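Side-chain contacts in uncharacterized protein (Bacteroides ovatus, PDB 4E6F), which is of unknown function, but contains a DUF4468 domain with a TBP-like fold, in which helices pack against an antiparallel sheet: residues Lys8-Thr11 with Arg12-Val15; Pro34-Gln38 with Ala39-Asp43; Glu51-Lys54 with Glu55-Asn58; Ile131-Lys134 with Tyr135-Lys139; Asp157-Asp160 with Asp161-Asp165. One frame throughout, in Å; residues are numbered along the deposited sequence. Where two conformers were deposited one is given.

Interaction 1. Residues Lys8-Thr11 with Arg12-Val15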
loop_
_atom_site.group_PDB
_atom_site.type_symbol
_atom_site.label_atom_id
_atom_site.label_comp_id
_atom_site.label_asym_id
_atom_site.label_seq_id
_atom_site.Cartn_x
_atom_site.Cartn_y
_atom_site.Cartn_z
ATOM N N LYS A 8 17.230 -15.707 3.833
ATOM C CA LYS A 8 15.950 -14.988 3.886
ATOM C C LYS A 8 14.858 -15.749 3.136
ATOM O O LYS A 8 15.080 -16.184 1.998
ATOM C CB LYS A 8 16.073 -13.569 3.297
ATOM C CG LYS A 8 16.757 -12.552 4.196
ATOM C CD LYS A 8 16.746 -11.175 3.542
ATOM C CE LYS A 8 17.525 -10.151 4.330
ATOM N NZ LYS A 8 17.585 -8.841 3.627
ATOM N N ASP A 9 13.690 -15.921 3.782
ATOM C CA ASP A 9 12.541 -16.571 3.168
ATOM C C ASP A 9 11.746 -15.485 2.436
ATOM O O ASP A 9 11.049 -14.679 3.067
ATOM C CB ASP A 9 11.689 -17.309 4.218
ATOM C CG ASP A 9 10.493 -18.052 3.648
ATOM O OD1 ASP A 9 10.380 -18.136 2.401
ATOM O OD2 ASP A 9 9.672 -18.556 4.447
ATOM N N ASP A 10 11.903 -15.438 1.105
ATOM C CA ASP A 10 11.267 -14.414 0.268
ATOM C C ASP A 10 10.034 -14.931 -0.485
ATOM O O ASP A 10 9.564 -14.271 -1.416
ATOM C CB ASP A 10 12.307 -13.863 -0.723
ATOM C CG ASP A 10 13.257 -12.861 -0.103
ATOM O OD1 ASP A 10 12.867 -12.208 0.903
ATOM O OD2 ASP A 10 14.365 -12.694 -0.635
ATOM N N THR A 11 9.469 -16.075 -0.049
ATOM C CA THR A 11 8.286 -16.695 -0.647
ATOM C C THR A 11 7.165 -15.659 -0.925
ATOM O O THR A 11 6.570 -15.675 -1.997
ATOM C CB THR A 11 7.769 -17.803 0.307
ATOM O OG1 THR A 11 8.791 -18.790 0.471
ATOM C CG2 THR A 11 6.484 -18.457 -0.177
ATOM N N ARG A 12 6.902 -14.760 0.033
ATOM C CA ARG A 12 5.836 -13.759 -0.048
ATOM C C ARG A 12 5.997 -12.834 -1.261
ATOM O O ARG A 12 5.008 -12.382 -1.826
ATOM C CB ARG A 12 5.858 -12.881 1.245
ATOM C CG ARG A 12 5.043 -11.553 1.198
ATOM C CD ARG A 12 3.587 -11.902 1.233
ATOM N NE ARG A 12 2.667 -10.788 0.990
ATOM C CZ ARG A 12 2.051 -10.553 -0.163
ATOM N NH1 ARG A 12 2.389 -11.229 -1.254
ATOM N NH2 ARG A 12 1.112 -9.621 -0.239
ATOM N N TYR A 13 7.239 -12.555 -1.644
ATOM C CA TYR A 13 7.563 -11.503 -2.615
ATOM C C TYR A 13 7.718 -11.954 -4.076
ATOM O O TYR A 13 8.099 -11.142 -4.932
ATOM C CB TYR A 13 8.859 -10.827 -2.140
ATOM C CG TYR A 13 8.785 -10.410 -0.686
ATOM C CD1 TYR A 13 7.910 -9.410 -0.267
ATOM C CD2 TYR A 13 9.565 -11.045 0.283
ATOM C CE1 TYR A 13 7.828 -9.033 1.072
ATOM C CE2 TYR A 13 9.496 -10.671 1.624
ATOM C CZ TYR A 13 8.592 -9.699 2.024
ATOM O OH TYR A 13 8.547 -9.333 3.353
ATOM N N LEU A 14 7.394 -13.196 -4.381
ATOM C CA LEU A 14 7.625 -13.707 -5.721
ATOM C C LEU A 14 6.371 -13.521 -6.624
ATOM O O LEU A 14 5.778 -12.446 -6.602
ATOM C CB LEU A 14 8.166 -15.154 -5.658
ATOM C CG LEU A 14 9.397 -15.305 -4.740
ATOM C CD1 LEU A 14 9.865 -16.757 -4.671
ATOM C CD2 LEU A 14 10.562 -14.399 -5.180
ATOM N N VAL A 15 6.014 -14.518 -7.450
ATOM C CA VAL A 15 4.894 -14.494 -8.397
ATOM C C VAL A 15 3.609 -13.880 -7.747
ATOM O O VAL A 15 3.212 -14.323 -6.667
ATOM C CB VAL A 15 4.632 -15.951 -8.895
ATOM C CG1 VAL A 15 3.384 -16.035 -9.762
ATOM C CG2 VAL A 15 5.845 -16.501 -9.651
HETATM O O HOH W 1 8.349 -14.339 2.827
HETATM O O HOH W 2 4.547 -15.106 -4.017
#
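Asp10 and Thr11 lead into Arg12, Tyr13 and Leu14 as a tight 3-10 turn near the N-terminus. Asp9 prepares the turn: Asp9 OD1 accepts Thr11 OG1 on its syn lone pair, at 2.6 Å, and more weakly also Thr11 N, while a water links Asp9 O to Arg12 N. At Asp10 the turn closes, Tyr13 N donating to Asp10 O at 2.9 Å. With Asp10 CG beside its own backbone N (chi1 -79°), Asp10 OD1 comes within 3.6 Å of Tyr13 CD2, the carboxylate plane steeply inclined to the ring. Arg153 on helix 149-169 takes the charge of Asp10, and Asp157 on that helix bonds Tyr13 OH. Arg12 CG lies over one face of the Tyr13 ring, near its rim. A leucine in place of Tyr13 would probably leave Asp157 without its hydroxyl partner and Arg12 CG without that ring face. Thr11 suits the exposed bend because its OG1 turns back to Asp9. Leu14 CG lies 3.5 Å from Asp10 O.

Interaction 2. Residues Pro34-Gln38 with Ala39-Asp43. With EDO (1,2-ethanediol), chain F.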
loop_
_atom_site.group_PDB
_atom_site.type_symbol
_atom_site.label_atom_id
_atom_site.label_comp_id
_atom_site.label_asym_id
_atom_site.label_seq_id
_atom_site.Cartn_x
_atom_site.Cartn_y
_atom_site.Cartn_z
ATOM N N PRO A 34 -20.340 -8.902 5.203
ATOM C CA PRO A 34 -21.701 -9.112 4.704
ATOM C C PRO A 34 -22.854 -8.516 5.468
ATOM O O PRO A 34 -23.886 -8.217 4.851
ATOM C CB PRO A 34 -21.815 -10.637 4.614
ATOM C CG PRO A 34 -20.764 -11.171 5.529
ATOM C CD PRO A 34 -19.634 -10.192 5.332
ATOM N N GLY A 35 -22.712 -8.353 6.769
ATOM C CA GLY A 35 -23.820 -7.758 7.515
ATOM C C GLY A 35 -23.985 -6.251 7.361
ATOM O O GLY A 35 -25.066 -5.721 7.667
HETATM N N MSE A 36 -22.950 -5.547 6.854
HETATM C CA MSE A 36 -22.959 -4.076 6.771
HETATM C C MSE A 36 -23.493 -3.505 5.472
HETATM O O MSE A 36 -23.202 -4.011 4.386
HETATM C CB MSE A 36 -21.540 -3.552 6.973
HETATM C CG MSE A 36 -20.964 -3.856 8.347
HETATM SE SE MSE A 36 -19.259 -2.869 8.575
HETATM C CE MSE A 36 -18.572 -3.833 10.183
ATOM N N SER A 37 -24.245 -2.385 5.586
ATOM C CA SER A 37 -24.754 -1.712 4.399
ATOM C C SER A 37 -23.642 -0.898 3.774
ATOM O O SER A 37 -22.611 -0.662 4.420
ATOM C CB SER A 37 -25.907 -0.797 4.771
ATOM O OG SER A 37 -25.369 0.326 5.444
ATOM N N GLN A 38 -23.862 -0.438 2.538
ATOM C CA GLN A 38 -22.863 0.404 1.874
ATOM C C GLN A 38 -22.514 1.636 2.749
ATOM O O GLN A 38 -21.321 1.975 2.891
ATOM C CB GLN A 38 -23.367 0.838 0.499
ATOM C CG GLN A 38 -22.360 1.722 -0.235
ATOM C CD GLN A 38 -22.732 1.976 -1.662
ATOM O OE1 GLN A 38 -23.014 1.053 -2.445
ATOM N NE2 GLN A 38 -22.669 3.249 -2.042
ATOM N N ALA A 39 -23.538 2.299 3.332
ATOM C CA ALA A 39 -23.342 3.493 4.165
ATOM C C ALA A 39 -22.496 3.197 5.408
ATOM O O ALA A 39 -21.601 3.969 5.718
ATOM C CB ALA A 39 -24.695 4.075 4.582
ATOM N N GLN A 40 -22.703 2.039 6.059
ATOM C CA GLN A 40 -21.901 1.684 7.237
ATOM C C GLN A 40 -20.408 1.466 6.867
ATOM O O GLN A 40 -19.500 1.854 7.609
ATOM C CB GLN A 40 -22.461 0.388 7.868
ATOM C CG GLN A 40 -23.909 0.542 8.353
ATOM C CD GLN A 40 -24.379 -0.767 8.951
ATOM O OE1 GLN A 40 -24.762 -1.688 8.238
ATOM N NE2 GLN A 40 -24.336 -0.898 10.264
ATOM N N ILE A 41 -20.174 0.825 5.730
ATOM C CA ILE A 41 -18.799 0.545 5.263
ATOM C C ILE A 41 -18.108 1.862 4.897
ATOM O O ILE A 41 -16.948 2.104 5.286
ATOM C CB ILE A 41 -18.841 -0.444 4.081
ATOM C CG1 ILE A 41 -19.400 -1.822 4.553
ATOM C CG2 ILE A 41 -17.429 -0.620 3.445
ATOM C CD1 ILE A 41 -19.732 -2.777 3.407
ATOM N N TYR A 42 -18.847 2.721 4.156
ATOM C CA TYR A 42 -18.341 4.023 3.733
ATOM C C TYR A 42 -17.946 4.860 4.970
ATOM O O TYR A 42 -16.881 5.484 4.965
ATOM C CB TYR A 42 -19.411 4.724 2.873
ATOM C CG TYR A 42 -19.057 6.149 2.513
ATOM C CD1 TYR A 42 -18.294 6.438 1.384
ATOM C CD2 TYR A 42 -19.531 7.215 3.272
ATOM C CE1 TYR A 42 -17.973 7.758 1.047
ATOM C CE2 TYR A 42 -19.212 8.534 2.948
ATOM C CZ TYR A 42 -18.431 8.797 1.837
ATOM O OH TYR A 42 -18.149 10.105 1.521
ATOM N N ASP A 43 -18.800 4.880 6.031
ATOM C CA ASP A 43 -18.481 5.659 7.225
ATOM C C ASP A 43 -17.292 5.073 7.968
ATOM O O ASP A 43 -16.488 5.826 8.505
ATOM C CB ASP A 43 -19.693 5.789 8.150
ATOM C CG ASP A 43 -20.847 6.573 7.542
ATOM O OD1 ASP A 43 -20.595 7.415 6.643
ATOM O OD2 ASP A 43 -21.986 6.374 7.986
HETATM C C1 EDO F . -24.742 -4.575 10.520
HETATM O O1 EDO F . -24.605 -3.612 11.543
HETATM C C2 EDO F . -24.834 -6.017 11.097
HETATM O O2 EDO F . -25.926 -6.131 11.990
HETATM O O HOH W 3 -26.709 -3.608 7.980
#
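The flat amide of Gln40 meets the backbone N of Ser37 through its oxygen and a bound 1,2-ethanediol through its nitrogen. Gln40 OE1 accepts Ser37 N at 2.8 Å, an almost straight bond whose donor is tilted only 18° from the carbonyl plane, and it takes a further proton from a water that also bonds Gly35 O. Gln40 NE2 donates to EDO O1 at 3.0 Å, though the diol probably came from the crystallisation liquor.

Ser37 answers Gln40 in kind. Ser37 OG, set between its own backbone N and carbonyl carbon (chi1 73°), accepts Gln40 N at 3.2 Å. The two reciprocal bonds make a capping box: serine, short and polar, satisfies an amide of the first turn, and glutamine, its chain extended beyond CG, reaches back to the N-H of the cap. Main-chain bonds from Ile41 N to Ser37 O and from Tyr42 N to Gln38 O then start the regular helix. On the apolar flank, the selenomethionine Met36 brings its CB to 3.7 Å from Ile41 CG1.

The box opens helix 38-54 just after strand 24-32. Met36 shares backbone hydrogen bonds with Gly106, in the turn between strands 90-104 and 107-119; Gln38 touches Pro105, and Ile41 packs on Ile33 and on Phe170 just beyond helix 149-169.

Interaction 3. Residues Glu51-Lys54 with Glu55-Asn58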
loop_
_atom_site.group_PDB
_atom_site.type_symbol
_atom_site.label_atom_id
_atom_site.label_comp_id
_atom_site.label_asym_id
_atom_site.label_seq_id
_atom_site.Cartn_x
_atom_site.Cartn_y
_atom_site.Cartn_z
ATOM N N GLU A 51 -7.965 8.964 9.840
ATOM C CA GLU A 51 -7.011 8.741 10.921
ATOM C C GLU A 51 -5.690 8.176 10.406
ATOM O O GLU A 51 -4.619 8.601 10.853
ATOM C CB GLU A 51 -7.612 7.813 11.990
ATOM C CG GLU A 51 -8.757 8.446 12.770
ATOM C CD GLU A 51 -8.445 9.723 13.532
ATOM O OE1 GLU A 51 -7.360 9.808 14.151
ATOM O OE2 GLU A 51 -9.292 10.644 13.507
ATOM N N ARG A 52 -5.740 7.245 9.442
ATOM C CA ARG A 52 -4.530 6.641 8.887
ATOM C C ARG A 52 -3.648 7.688 8.193
ATOM O O ARG A 52 -2.426 7.650 8.317
ATOM C CB ARG A 52 -4.895 5.490 7.920
ATOM C CG ARG A 52 -3.719 4.869 7.160
ATOM C CD ARG A 52 -2.687 4.227 8.103
ATOM N NE ARG A 52 -1.574 3.655 7.356
ATOM C CZ ARG A 52 -0.574 4.354 6.828
ATOM N NH1 ARG A 52 -0.514 5.678 6.991
ATOM N NH2 ARG A 52 0.365 3.743 6.122
ATOM N N LEU A 53 -4.261 8.618 7.453
ATOM C CA LEU A 53 -3.456 9.631 6.777
ATOM C C LEU A 53 -3.010 10.728 7.755
ATOM O O LEU A 53 -1.913 11.256 7.588
ATOM C CB LEU A 53 -4.211 10.203 5.559
ATOM C CG LEU A 53 -4.397 9.141 4.432
ATOM C CD1 LEU A 53 -5.267 9.676 3.288
ATOM C CD2 LEU A 53 -3.073 8.690 3.854
ATOM N N LYS A 54 -3.822 11.036 8.789
ATOM C CA LYS A 54 -3.398 12.017 9.800
ATOM C C LYS A 54 -2.150 11.500 10.505
ATOM O O LYS A 54 -1.286 12.295 10.864
ATOM C CB LYS A 54 -4.514 12.306 10.812
ATOM C CG LYS A 54 -5.435 13.413 10.337
ATOM C CD LYS A 54 -6.692 13.561 11.194
ATOM C CE LYS A 54 -7.393 14.882 10.945
ATOM N NZ LYS A 54 -7.980 14.992 9.574
ATOM N N GLU A 55 -2.025 10.157 10.647
ATOM C CA GLU A 55 -0.866 9.542 11.315
ATOM C C GLU A 55 0.442 9.793 10.566
ATOM O O GLU A 55 1.500 9.761 11.191
ATOM C CB GLU A 55 -1.085 8.040 11.524
ATOM C CG GLU A 55 -1.988 7.744 12.717
ATOM C CD GLU A 55 -2.616 6.363 12.768
ATOM O OE1 GLU A 55 -2.230 5.497 11.953
ATOM O OE2 GLU A 55 -3.528 6.158 13.602
ATOM N N ASN A 56 0.382 10.097 9.256
ATOM C CA ASN A 56 1.583 10.430 8.479
ATOM C C ASN A 56 2.200 11.762 8.931
ATOM O O ASN A 56 3.379 12.003 8.688
ATOM C CB ASN A 56 1.269 10.488 6.990
ATOM C CG ASN A 56 0.896 9.151 6.385
ATOM O OD1 ASN A 56 1.018 8.099 7.023
ATOM N ND2 ASN A 56 0.486 9.158 5.103
ATOM N N LYS A 57 1.385 12.633 9.565
ATOM C CA LYS A 57 1.802 13.930 10.127
ATOM C C LYS A 57 2.497 14.831 9.080
ATOM O O LYS A 57 3.585 15.363 9.326
ATOM C CB LYS A 57 2.713 13.735 11.364
ATOM C CG LYS A 57 2.025 12.994 12.503
ATOM C CD LYS A 57 2.962 12.810 13.715
ATOM C CE LYS A 57 3.919 11.648 13.554
ATOM N NZ LYS A 57 4.874 11.562 14.692
ATOM N N ASN A 58 1.877 14.985 7.903
ATOM C CA ASN A 58 2.387 15.904 6.883
ATOM C C ASN A 58 1.233 16.436 6.041
ATOM O O ASN A 58 0.157 15.817 5.965
ATOM C CB ASN A 58 3.499 15.327 5.998
ATOM C CG ASN A 58 3.101 14.111 5.202
ATOM O OD1 ASN A 58 2.147 14.122 4.407
ATOM N ND2 ASN A 58 3.857 13.044 5.376
HETATM O O HOH W 4 -0.992 13.942 7.853
#
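Arg52 and Asn56 meet at the close-packed side of the C-terminal end of helix 38-54, where Arg52 NH1 donates to Asn56 OD1 at 2.9 Å. The oxygen lies at the edge of the guanidinium, 11° out of its plane, but the amide itself is turned 75° from that plane and the bond is bent. A kink at chi2 (62°) brings the arginine back toward the chain that follows it. Beside this pair Leu53 CD2 lies alongside Asn56 ND2 at 3.8 Å, and the leucine faces Tyr97 and Ile99 of strand 90-104.

The other side is looser and largely exposed. Glu55 lays its CG 3.3 Å from Glu51 O, yet its OE1 stays 5.0 Å from Arg52 NE, too far for a salt bridge. Lys57 N closes a type I turn on Lys54 O at 3.0 Å, and Lys57 then leaves helical geometry with positive phi.

Asparagine suits position 56 because it offers an acceptor and a donor together: OD1 serves Arg52, while ND2 serves Ser61 and Tyr97. These opposed demands fix which way the amide is flipped. Arg52, whose NH2 forms a salt bridge with Glu79, probably has its charge largely balanced there, the neutral amide adding directional grip.

Interaction 4. Residues Ile131-Lys134 with Tyr135-Lys139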
loop_
_atom_site.group_PDB
_atom_site.type_symbol
_atom_site.label_atom_id
_atom_site.label_comp_id
_atom_site.label_asym_id
_atom_site.label_seq_id
_atom_site.Cartn_x
_atom_site.Cartn_y
_atom_site.Cartn_z
ATOM N N ILE A 131 9.622 -2.005 -9.170
ATOM C CA ILE A 131 9.304 -3.186 -8.333
ATOM C C ILE A 131 8.456 -4.247 -9.032
ATOM O O ILE A 131 8.101 -5.239 -8.408
ATOM C CB ILE A 131 8.634 -2.768 -6.992
ATOM C CG1 ILE A 131 7.276 -2.029 -7.200
ATOM C CG2 ILE A 131 9.603 -1.923 -6.162
ATOM C CD1 ILE A 131 6.464 -1.898 -5.909
ATOM N N THR A 132 8.101 -4.029 -10.292
ATOM C CA THR A 132 7.332 -5.013 -11.053
ATOM C C THR A 132 8.171 -6.263 -11.331
ATOM O O THR A 132 9.408 -6.198 -11.289
ATOM C CB THR A 132 6.869 -4.417 -12.374
ATOM O OG1 THR A 132 8.001 -3.858 -13.047
ATOM C CG2 THR A 132 5.771 -3.367 -12.182
ATOM N N ASP A 133 7.509 -7.390 -11.623
ATOM C CA ASP A 133 8.231 -8.649 -11.914
ATOM C C ASP A 133 9.313 -8.464 -12.974
ATOM O O ASP A 133 10.408 -9.018 -12.843
ATOM C CB ASP A 133 7.247 -9.726 -12.413
ATOM C CG ASP A 133 6.265 -10.254 -11.390
ATOM O OD1 ASP A 133 6.268 -9.753 -10.233
ATOM O OD2 ASP A 133 5.504 -11.192 -11.728
ATOM N N LYS A 134 8.996 -7.697 -14.036
ATOM C CA LYS A 134 9.891 -7.456 -15.171
ATOM C C LYS A 134 11.274 -6.994 -14.710
ATOM O O LYS A 134 12.288 -7.426 -15.271
ATOM C CB LYS A 134 9.258 -6.406 -16.115
ATOM C CG LYS A 134 10.023 -6.161 -17.411
ATOM C CD LYS A 134 9.378 -5.022 -18.193
ATOM C CE LYS A 134 10.244 -4.544 -19.332
ATOM N NZ LYS A 134 9.591 -3.438 -20.077
ATOM N N TYR A 135 11.322 -6.112 -13.699
ATOM C CA TYR A 135 12.600 -5.573 -13.224
ATOM C C TYR A 135 13.122 -6.221 -11.954
ATOM O O TYR A 135 14.338 -6.304 -11.790
ATOM C CB TYR A 135 12.455 -4.063 -12.965
ATOM C CG TYR A 135 12.100 -3.313 -14.227
ATOM C CD1 TYR A 135 13.066 -3.042 -15.195
ATOM C CD2 TYR A 135 10.789 -2.925 -14.487
ATOM C CE1 TYR A 135 12.734 -2.410 -16.391
ATOM C CE2 TYR A 135 10.444 -2.291 -15.679
ATOM C CZ TYR A 135 11.423 -2.021 -16.620
ATOM O OH TYR A 135 11.094 -1.395 -17.797
ATOM N N ALA A 136 12.218 -6.652 -11.053
ATOM C CA ALA A 136 12.581 -7.044 -9.695
ATOM C C ALA A 136 12.604 -8.546 -9.400
ATOM O O ALA A 136 12.962 -8.926 -8.284
ATOM C CB ALA A 136 11.662 -6.344 -8.709
ATOM N N LEU A 137 12.221 -9.382 -10.357
ATOM C CA LEU A 137 12.344 -10.833 -10.199
ATOM C C LEU A 137 13.313 -11.332 -11.223
ATOM O O LEU A 137 13.397 -10.766 -12.327
ATOM C CB LEU A 137 11.008 -11.584 -10.351
ATOM C CG LEU A 137 9.946 -11.330 -9.309
ATOM C CD1 LEU A 137 8.754 -12.242 -9.567
ATOM C CD2 LEU A 137 10.479 -11.535 -7.893
ATOM N N ASN A 138 14.026 -12.412 -10.895
ATOM C CA ASN A 138 14.901 -13.023 -11.887
ATOM C C ASN A 138 14.007 -13.663 -12.994
ATOM O O ASN A 138 12.772 -13.685 -12.856
ATOM C CB ASN A 138 15.879 -14.023 -11.239
ATOM C CG ASN A 138 15.229 -15.191 -10.510
ATOM O OD1 ASN A 138 13.988 -15.342 -10.467
ATOM N ND2 ASN A 138 16.072 -16.021 -9.891
ATOM N N LYS A 139 14.613 -14.119 -14.092
ATOM C CA LYS A 139 13.911 -14.708 -15.243
ATOM C C LYS A 139 12.934 -15.830 -14.828
ATOM O O LYS A 139 11.793 -15.826 -15.290
ATOM C CB LYS A 139 14.926 -15.253 -16.264
HETATM O O HOH W 5 11.006 -11.570 -14.035
HETATM O O HOH W 6 14.418 -9.300 -14.405
HETATM O O HOH W 7 8.340 -0.936 -18.275
#
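Thr132 O is gripped by two backbone donors, Ala136 N at 2.9 Å and Tyr135 N at 3.1 Å. The first approaches nearly along the C=O axis; the second stands above the carbonyl plane in a more bent bond. Leu137 N continues the turn by donating to Asp133 O.

Thr132 OG1, bonded to Glu128 O, sits at the edge of the Tyr135 ring, 3.3 Å from Tyr135 CD2. Lys134 is fully extended, with CG anti to the backbone N (chi1 -174°), and this runs its methylenes along one face of the ring, Lys134 CD lying 3.9 Å from Tyr135 CE2. A water bonds Tyr135 OH at 2.8 Å and, weakly, Lys134 NZ. A serine in place of Tyr135 would probably strip the lysine chain of its aromatic support and set it loose. Asp133 OD1 touches Leu137 CD1 at 3.6 Å, while its charge is met by Arg152 and Lys141; Leu137 turns to Leu14 and Leu144.

Overlapping i+3 and i+4 bonds on one carbonyl mark a short helical turn, the single turn 133-136 that leads from the sheet toward helix 149-169, with Thr132 at the N-cap position, though its side chain makes no capping bond.

Interaction 5. Residues Asp157-Asp160 with Asp161-Asp165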
loop_
_atom_site.group_PDB
_atom_site.type_symbol
_atom_site.label_atom_id
_atom_site.label_comp_id
_atom_site.label_asym_id
_atom_site.label_seq_id
_atom_site.Cartn_x
_atom_site.Cartn_y
_atom_site.Cartn_z
ATOM N N ASP A 157 5.508 -5.209 2.013
ATOM C CA ASP A 157 5.217 -5.168 3.458
ATOM C C ASP A 157 4.318 -3.978 3.792
ATOM O O ASP A 157 3.417 -4.113 4.626
ATOM C CB ASP A 157 6.499 -5.080 4.296
ATOM C CG ASP A 157 7.379 -6.318 4.226
ATOM O OD1 ASP A 157 6.921 -7.345 3.680
ATOM O OD2 ASP A 157 8.535 -6.251 4.710
ATOM N N PHE A 158 4.596 -2.818 3.170
ATOM C CA PHE A 158 3.812 -1.615 3.383
ATOM C C PHE A 158 2.337 -1.848 2.989
ATOM O O PHE A 158 1.422 -1.477 3.735
ATOM C CB PHE A 158 4.424 -0.477 2.556
ATOM C CG PHE A 158 3.659 0.810 2.654
ATOM C CD1 PHE A 158 3.929 1.717 3.669
ATOM C CD2 PHE A 158 2.664 1.117 1.732
ATOM C CE1 PHE A 158 3.214 2.910 3.771
ATOM C CE2 PHE A 158 1.927 2.309 1.845
ATOM C CZ PHE A 158 2.206 3.187 2.871
ATOM N N ALA A 159 2.111 -2.457 1.819
ATOM C CA ALA A 159 0.754 -2.761 1.364
ATOM C C ALA A 159 0.087 -3.769 2.315
ATOM O O ALA A 159 -1.076 -3.561 2.717
ATOM C CB ALA A 159 0.782 -3.310 -0.053
ATOM N N ASP A 160 0.808 -4.855 2.698
ATOM C CA ASP A 160 0.258 -5.828 3.637
ATOM C C ASP A 160 -0.129 -5.175 4.957
ATOM O O ASP A 160 -1.170 -5.524 5.545
ATOM C CB ASP A 160 1.266 -6.945 3.904
ATOM C CG ASP A 160 1.441 -7.899 2.747
ATOM O OD1 ASP A 160 0.541 -7.940 1.867
ATOM O OD2 ASP A 160 2.419 -8.698 2.779
ATOM N N ASP A 161 0.700 -4.224 5.420
ATOM C CA ASP A 161 0.419 -3.521 6.669
ATOM C C ASP A 161 -0.880 -2.718 6.554
ATOM O O ASP A 161 -1.692 -2.700 7.489
ATOM C CB ASP A 161 1.581 -2.604 7.051
ATOM C CG ASP A 161 1.452 -2.056 8.455
ATOM O OD1 ASP A 161 1.230 -2.867 9.396
ATOM O OD2 ASP A 161 1.458 -0.825 8.604
HETATM N N MSE A 162 -1.071 -2.078 5.409
HETATM C CA MSE A 162 -2.270 -1.282 5.174
HETATM C C MSE A 162 -3.513 -2.148 5.162
HETATM O O MSE A 162 -4.534 -1.772 5.746
HETATM C CB MSE A 162 -2.166 -0.542 3.853
HETATM C CG MSE A 162 -3.371 0.358 3.617
HETATM SE SE MSE A 162 -3.073 1.555 2.149
HETATM C CE MSE A 162 -1.760 2.703 2.956
ATOM N N PHE A 163 -3.434 -3.311 4.491
ATOM C CA PHE A 163 -4.585 -4.197 4.396
ATOM C C PHE A 163 -4.924 -4.794 5.765
ATOM O O PHE A 163 -6.106 -4.983 6.066
ATOM C CB PHE A 163 -4.369 -5.263 3.326
ATOM C CG PHE A 163 -4.188 -4.655 1.947
ATOM C CD1 PHE A 163 -4.943 -3.544 1.548
ATOM C CD2 PHE A 163 -3.297 -5.208 1.036
ATOM C CE1 PHE A 163 -4.777 -2.979 0.278
ATOM C CE2 PHE A 163 -3.129 -4.634 -0.235
ATOM C CZ PHE A 163 -3.868 -3.528 -0.600
HETATM N N MSE A 164 -3.907 -5.050 6.606
HETATM C CA MSE A 164 -4.154 -5.489 7.973
HETATM C C MSE A 164 -4.855 -4.361 8.772
HETATM O O MSE A 164 -5.811 -4.624 9.515
HETATM C CB MSE A 164 -2.835 -5.906 8.665
HETATM C CG MSE A 164 -2.996 -6.256 10.159
HETATM SE SE MSE A 164 -4.231 -7.738 10.550
HETATM C CE MSE A 164 -3.274 -9.170 9.615
ATOM N N ASP A 165 -4.401 -3.095 8.575
ATOM C CA ASP A 165 -4.985 -1.956 9.249
ATOM C C ASP A 165 -6.476 -1.849 8.934
ATOM O O ASP A 165 -7.284 -1.577 9.828
ATOM C CB ASP A 165 -4.265 -0.675 8.822
ATOM C CG ASP A 165 -4.098 0.287 9.958
ATOM O OD1 ASP A 165 -3.503 -0.113 10.994
ATOM O OD2 ASP A 165 -4.601 1.417 9.846
#
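Phe163 folds back over the peptide of Ala159, one turn earlier in helix 149-169. Its CB starts 3.8 Å from Ala159 O, and with CG beside the backbone N (chi1 -61°) the ring swings toward the preceding turn. Phe163 CG comes to 3.4 Å from Ala159 O and Phe163 CD2 to 3.2 Å, so the oxygen lies under one face, near the rim. Beyond them Phe163 CE2 reaches Ala159 CB at 4.1 Å, and the ring packs on Phe27 and Lys29 of strand 24-32 and Val110 of strand 107-119. Ala159 O also accepts Phe163 N at 3.0 Å, so backbone and side chain close on the same group. The small Ala159 probably lets the helix lie close to the sheet, against Leu112 and Phe27.

Phe158 and the selenomethionine Met162 run side by side; in one of the two conformers of Met162, and so with less certainty, Phe158 CE2 lies 3.9 Å from Met162 CE. Both side chains face Leu112 and Arg52. The aspartates keep to the polar side: Asp161 pairs with Arg176, while Asp157 bonds Tyr13 and Asp160 forms a salt bridge with Arg12, both of the N-terminal segment.

Apolar residues at 158, 159, 162 and 163 with acids between them are the pattern of an amphipathic helix laid across an antiparallel sheet, consistent with the TBP-like fold.

How the interactions relate
Interaction 5 touches interactions 1 and 3; interaction 4 reaches the same helix, 149-169, further back, at Arg152. Interaction 1 is tied to interaction 5 by the salt bridge Arg12 NH2 to Asp160 OD1 (2.8 Å), and interaction 3 packs against it with Arg52 NH2 3.8 Å from Phe158 CZ. Interaction 4 stays about 8 Å from interaction 5 at the nearest atoms but touches interaction 1, Leu14 CD2 lying 3.9 Å from Leu137 CD2. Interactions 2 and 3 belong to the two ends of helix 38-54, their centres about 23 Å apart. Interactions 2 and 4 lie on opposite sides of the chain's centre, about 38 Å between centres. No active site is known.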